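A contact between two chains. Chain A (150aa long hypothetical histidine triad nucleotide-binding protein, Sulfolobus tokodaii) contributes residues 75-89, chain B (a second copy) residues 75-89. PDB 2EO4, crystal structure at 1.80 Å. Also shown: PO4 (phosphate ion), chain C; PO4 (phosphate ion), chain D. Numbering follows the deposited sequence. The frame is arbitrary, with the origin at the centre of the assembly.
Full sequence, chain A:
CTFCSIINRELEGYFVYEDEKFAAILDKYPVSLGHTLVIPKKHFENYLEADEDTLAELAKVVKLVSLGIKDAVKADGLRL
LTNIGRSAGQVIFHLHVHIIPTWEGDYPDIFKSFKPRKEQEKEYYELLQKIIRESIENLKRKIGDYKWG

Chain A (75-89) ADGLRLLTNIGRSAG
Chain B (75-89) ADGLRLLTNIGRSAG

Two copies of one strand, residues 77-84, pair edge to edge across an exact two-fold axis. Their N-to-C directions make an angle of 170°, so the pairing is antiparallel, and the strand axes approach to 4.7 Å. The register is centred on Leu81(A) opposite Leu81(B), with CA atoms 4.2 Å apart; paired residue numbers therefore sum to 162, from Leu78(A) with Ile84(B) to Ile84(A) with Leu78(B). The backbone is extended throughout, from -156/175 at Gly77(A) through -159/157 at Leu81(A) to -121/107 at Ile84(A), and the symmetry repeats every feature in the second chain.

Eight backbone hydrogen bonds form the ladder. Leu78(A) N donates to Ile84(B) O and Ile84(B) N to Leu78(A) O, both at 2.9 Å; Leu80(A) N donates to Thr82(B) O at 3.0 Å and Thr82(B) N to Leu80(A) O at 2.9 Å. The two-fold supplies the other four. At the central non-hydrogen-bonded pair, Leu81(B) CA lies 3.2 Å from Leu80(A) O in a CA-H...O contact. All eight bonds are between main-chain atoms, so they hold the strands together, whereas the register also depends on how the side chains and the close-fitting glycines pack.

Leu78(A), Leu80(A), Thr82(A) and Ile84(A), with their counterparts in chain B, share one buried face of the sheet. Leu78(A) and Leu80(A) are m,t, and Ile84(A) is also m,t (-60°, 161°). Ile84(B) CD1 rests 4.1 Å from Leu80(A) CD1 and 4.2 Å from Leu78(A) CB, a diagonal and a direct contact within the apolar layer. Thr82(B), with chi1 t, suits this layer because its methyl serves as packing surface: Thr82(B) CG2 is 3.7 Å from Leu80(A) CB, while its OG1 is hydrogen-bonded elsewhere in the structure.

The other face carries Arg79(A), Leu81(A) and Asn83(A) and their counterparts. Leu81(A) CB meets Leu81(B) CB at 3.8 Å; with chi1 p and chi2 t, the side-chain ends lead away from the partner strand. Arg79(A) (m,t,p, chi4 -163°) uses its aliphatic stem, with Arg79(A) CG 3.8 Å from Ala88(B) CB. Asn83(B) (chi1 m, chi2 -53°) serves polar partners: water 2 donates to Asn83(B) OD1 at 2.9 Å and to Leu80(A) O at 3.3 Å, bridging the chains, and Asn83(B) ND2 donates to phosphate D O2 at 2.8 Å.

Beyond each strand, a 3-10 turn at 86-88 packs against the partner's start, held by Ala88(B) N to Gly85(B) O at 3.0 Å. Small residues permit the fit. Ala88(B) CB sits 3.3 Å from Leu78(A) O, and Ser87(B) OG (chi1 p) is 3.5 Å from Gly77(A) N. A CB on Gly77(A) would lie 2.6 Å from Ile84(B) O; one on Gly85(B) would lie 2.9 Å from Asp76(A) O, and the phi/psi of Gly85(B), 97/148, itself calls for glycine. Water 1 accepts from Ser87(B) N at 2.9 Å and donates weakly to Asp76(A) O at 3.2 Å. Together the stretches bury 924 Å², with Leu80 and Ile84 of both chains contributing most.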

# COMPACT_ATOMS: atom_id res chain seq x y z
N ALA A 75 1.92 18.63 1.50
CA ALA A 75 0.72 17.86 1.81
C ALA A 75 0.61 17.60 3.31
O ALA A 75 1.62 17.51 4.01
CB ALA A 75 0.75 16.53 1.06
N ASP A 76 -0.62 17.48 3.79
CA ASP A 76 -0.86 17.20 5.20
C ASP A 76 -0.95 15.69 5.38
O ASP A 76 -0.76 15.17 6.47
CB ASP A 76 -2.15 17.85 5.66
CG ASP A 76 -2.06 19.36 5.65
OD1 ASP A 76 -1.10 19.89 6.25
OD2 ASP A 76 -2.94 20.01 5.05
N GLY A 77 -1.23 15.00 4.28
CA GLY A 77 -1.33 13.56 4.33
C GLY A 77 -1.09 12.92 2.98
O GLY A 77 -0.93 13.61 1.97
N LEU A 78 -1.05 11.59 2.96
CA LEU A 78 -0.84 10.84 1.73
C LEU A 78 -1.58 9.52 1.82
O LEU A 78 -1.65 8.91 2.89
CB LEU A 78 0.64 10.51 1.54
CG LEU A 78 1.68 11.64 1.47
CD1 LEU A 78 3.07 11.01 1.52
CD2 LEU A 78 1.49 12.46 0.20
N ARG A 79 -2.14 9.10 0.70
CA ARG A 79 -2.84 7.82 0.60
C ARG A 79 -1.94 6.94 -0.26
O ARG A 79 -1.61 7.32 -1.38
CB ARG A 79 -4.19 7.98 -0.12
CG ARG A 79 -5.22 8.87 0.56
CD ARG A 79 -6.33 9.25 -0.43
NE ARG A 79 -6.96 8.09 -1.04
CZ ARG A 79 -7.71 8.13 -2.14
NH1 ARG A 79 -7.93 9.29 -2.75
NH2 ARG A 79 -8.23 7.01 -2.63
N LEU A 80 -1.53 5.79 0.26
CA LEU A 80 -0.69 4.86 -0.50
C LEU A 80 -1.54 3.62 -0.80
O LEU A 80 -2.19 3.09 0.10
CB LEU A 80 0.53 4.41 0.30
CG LEU A 80 1.45 5.49 0.84
CD1 LEU A 80 2.72 4.84 1.39
CD2 LEU A 80 1.78 6.49 -0.24
N LEU A 81 -1.54 3.18 -2.05
CA LEU A 81 -2.32 1.99 -2.37
C LEU A 81 -1.88 1.28 -3.62
O LEU A 81 -1.23 1.84 -4.50
CB LEU A 81 -3.80 2.35 -2.50
CG LEU A 81 -4.20 3.24 -3.68
CD1 LEU A 81 -5.65 2.98 -4.05
CD2 LEU A 81 -4.00 4.71 -3.32
N THR A 82 -2.23 -0.01 -3.69
CA THR A 82 -1.93 -0.79 -4.86
C THR A 82 -3.10 -1.74 -5.01
O THR A 82 -3.62 -2.26 -4.02
CB THR A 82 -0.59 -1.57 -4.74
OG1 THR A 82 -0.31 -2.20 -6.00
CG2 THR A 82 -0.65 -2.61 -3.63
N ASN A 83 -3.53 -1.94 -6.25
CA ASN A 83 -4.67 -2.79 -6.53
C ASN A 83 -4.29 -4.08 -7.22
O ASN A 83 -3.42 -4.10 -8.09
CB ASN A 83 -5.66 -2.02 -7.40
CG ASN A 83 -6.13 -0.75 -6.74
OD1 ASN A 83 -6.60 -0.77 -5.60
ND2 ASN A 83 -6.03 0.37 -7.46
N ILE A 84 -4.95 -5.16 -6.81
CA ILE A 84 -4.69 -6.48 -7.38
C ILE A 84 -5.99 -7.01 -7.98
O ILE A 84 -6.90 -7.37 -7.25
CB ILE A 84 -4.21 -7.46 -6.29
CG1 ILE A 84 -2.93 -6.94 -5.64
CG2 ILE A 84 -3.98 -8.84 -6.89
CD1 ILE A 84 -2.63 -7.58 -4.28
N GLY A 85 -6.06 -7.04 -9.30
CA GLY A 85 -7.26 -7.53 -9.96
C GLY A 85 -8.21 -6.43 -10.39
O GLY A 85 -8.32 -5.39 -9.74
N ARG A 86 -8.92 -6.66 -11.49
CA ARG A 86 -9.86 -5.66 -11.98
C ARG A 86 -10.97 -5.34 -10.98
O ARG A 86 -11.42 -4.20 -10.91
CB ARG A 86 -10.46 -6.10 -13.32
CG ARG A 86 -11.25 -7.39 -13.27
CD ARG A 86 -11.83 -7.72 -14.64
NE ARG A 86 -12.59 -8.97 -14.62
CZ ARG A 86 -13.24 -9.46 -15.68
NH1 ARG A 86 -13.23 -8.80 -16.83
NH2 ARG A 86 -13.90 -10.60 -15.57
N SER A 87 -11.41 -6.33 -10.20
CA SER A 87 -12.48 -6.08 -9.23
C SER A 87 -12.01 -5.20 -8.07
O SER A 87 -12.82 -4.71 -7.29
CB SER A 87 -13.07 -7.40 -8.70
OG SER A 87 -12.13 -8.17 -7.96
N ALA A 88 -10.70 -5.00 -7.97
CA ALA A 88 -10.15 -4.15 -6.92
C ALA A 88 -9.77 -2.80 -7.53
O ALA A 88 -9.18 -1.95 -6.85
CB ALA A 88 -8.92 -4.81 -6.29
N GLY A 89 -10.09 -2.62 -8.80
CA GLY A 89 -9.79 -1.36 -9.47
C GLY A 89 -8.51 -1.31 -10.27
O GLY A 89 -8.12 -0.24 -10.74
N ALA B 75 -11.22 -14.73 -3.17
CA ALA B 75 -11.37 -13.40 -3.73
C ALA B 75 -10.82 -13.33 -5.15
O ALA B 75 -9.89 -14.05 -5.50
CB ALA B 75 -10.66 -12.38 -2.84
N ASP B 76 -11.40 -12.45 -5.96
CA ASP B 76 -10.94 -12.26 -7.33
C ASP B 76 -9.90 -11.15 -7.33
O ASP B 76 -9.09 -11.04 -8.25
CB ASP B 76 -12.10 -11.88 -8.23
CG ASP B 76 -13.09 -13.01 -8.38
OD1 ASP B 76 -12.65 -14.13 -8.73
OD2 ASP B 76 -14.30 -12.79 -8.15
N GLY B 77 -9.93 -10.32 -6.29
CA GLY B 77 -8.98 -9.24 -6.19
C GLY B 77 -8.79 -8.78 -4.76
O GLY B 77 -9.46 -9.26 -3.84
N LEU B 78 -7.85 -7.87 -4.57
CA LEU B 78 -7.55 -7.33 -3.25
C LEU B 78 -7.10 -5.89 -3.39
O LEU B 78 -6.40 -5.54 -4.34
CB LEU B 78 -6.41 -8.10 -2.58
CG LEU B 78 -6.53 -9.60 -2.35
CD1 LEU B 78 -5.17 -10.13 -1.90
CD2 LEU B 78 -7.60 -9.90 -1.31
N ARG B 79 -7.51 -5.05 -2.43
CA ARG B 79 -7.11 -3.65 -2.39
C ARG B 79 -6.16 -3.55 -1.20
O ARG B 79 -6.54 -3.90 -0.09
CB ARG B 79 -8.31 -2.74 -2.13
CG ARG B 79 -9.41 -2.74 -3.19
CD ARG B 79 -10.69 -2.13 -2.64
NE ARG B 79 -10.48 -0.78 -2.10
CZ ARG B 79 -11.33 -0.16 -1.29
NH1 ARG B 79 -12.46 -0.75 -0.92
NH2 ARG B 79 -11.05 1.06 -0.84
N LEU B 80 -4.94 -3.08 -1.43
CA LEU B 80 -3.97 -2.90 -0.34
C LEU B 80 -3.76 -1.41 -0.15
O LEU B 80 -3.55 -0.68 -1.13
CB LEU B 80 -2.62 -3.53 -0.68
CG LEU B 80 -2.61 -5.01 -1.05
CD1 LEU B 80 -1.16 -5.49 -1.11
CD2 LEU B 80 -3.41 -5.81 -0.05
N LEU B 81 -3.82 -0.93 1.08
CA LEU B 81 -3.61 0.49 1.30
C LEU B 81 -3.20 0.85 2.71
O LEU B 81 -3.43 0.11 3.66
CB LEU B 81 -4.87 1.28 0.94
CG LEU B 81 -6.10 1.07 1.82
CD1 LEU B 81 -6.98 2.31 1.77
CD2 LEU B 81 -6.87 -0.15 1.36
N THR B 82 -2.56 2.01 2.82
CA THR B 82 -2.17 2.51 4.12
C THR B 82 -2.32 4.01 4.03
O THR B 82 -2.01 4.62 3.00
CB THR B 82 -0.71 2.12 4.51
OG1 THR B 82 -0.47 2.52 5.86
CG2 THR B 82 0.30 2.76 3.57
N ASN B 83 -2.83 4.60 5.10
CA ASN B 83 -3.08 6.03 5.13
C ASN B 83 -2.13 6.77 6.06
O ASN B 83 -1.81 6.29 7.14
CB ASN B 83 -4.52 6.29 5.57
CG ASN B 83 -5.51 5.63 4.64
OD1 ASN B 83 -5.46 5.82 3.43
ND2 ASN B 83 -6.44 4.85 5.21
N ILE B 84 -1.70 7.94 5.62
CA ILE B 84 -0.78 8.77 6.39
C ILE B 84 -1.44 10.12 6.64
O ILE B 84 -1.58 10.92 5.72
CB ILE B 84 0.54 9.00 5.62
CG1 ILE B 84 1.21 7.66 5.33
CG2 ILE B 84 1.47 9.89 6.44
CD1 ILE B 84 2.25 7.73 4.22
N GLY B 85 -1.87 10.36 7.87
CA GLY B 85 -2.51 11.62 8.20
C GLY B 85 -4.02 11.56 8.19
O GLY B 85 -4.62 10.81 7.41
N ARG B 86 -4.66 12.35 9.04
CA ARG B 86 -6.11 12.35 9.10
C ARG B 86 -6.77 12.77 7.79
O ARG B 86 -7.83 12.26 7.45
CB ARG B 86 -6.60 13.25 10.25
CG ARG B 86 -6.21 14.71 10.12
CD ARG B 86 -6.77 15.51 11.29
NE ARG B 86 -6.40 16.92 11.20
CZ ARG B 86 -6.80 17.85 12.07
NH1 ARG B 86 -7.59 17.52 13.08
NH2 ARG B 86 -6.40 19.11 11.91
N SER B 87 -6.14 13.68 7.04
CA SER B 87 -6.72 14.12 5.77
C SER B 87 -6.68 13.03 4.71
O SER B 87 -7.32 13.15 3.66
CB SER B 87 -6.03 15.40 5.25
OG SER B 87 -4.67 15.20 4.93
N ALA B 88 -5.93 11.96 4.97
CA ALA B 88 -5.84 10.84 4.04
C ALA B 88 -6.71 9.70 4.56
O ALA B 88 -6.71 8.61 3.99
CB ALA B 88 -4.39 10.38 3.90
N GLY B 89 -7.43 9.95 5.65
CA GLY B 89 -8.30 8.94 6.21
C GLY B 89 -7.74 8.11 7.35
O GLY B 89 -8.37 7.14 7.77
P PO4 C . -4.60 1.02 -11.13
O1 PO4 C . -3.76 2.19 -11.47
O2 PO4 C . -4.35 0.61 -9.72
O3 PO4 C . -6.04 1.37 -11.30
O4 PO4 C . -4.26 -0.12 -12.03
P PO4 D . -7.04 3.86 9.03
O1 PO4 D . -7.41 2.49 9.46
O2 PO4 D . -6.18 3.79 7.82
O3 PO4 D . -8.28 4.62 8.72
O4 PO4 D . -6.30 4.54 10.13
O HOH W 1 -3.77 15.30 7.56
O HOH W 2 -4.73 5.02 0.74
O HOH W 3 -6.36 -0.38 -2.74
O HOH W 4 -10.83 -9.18 -10.19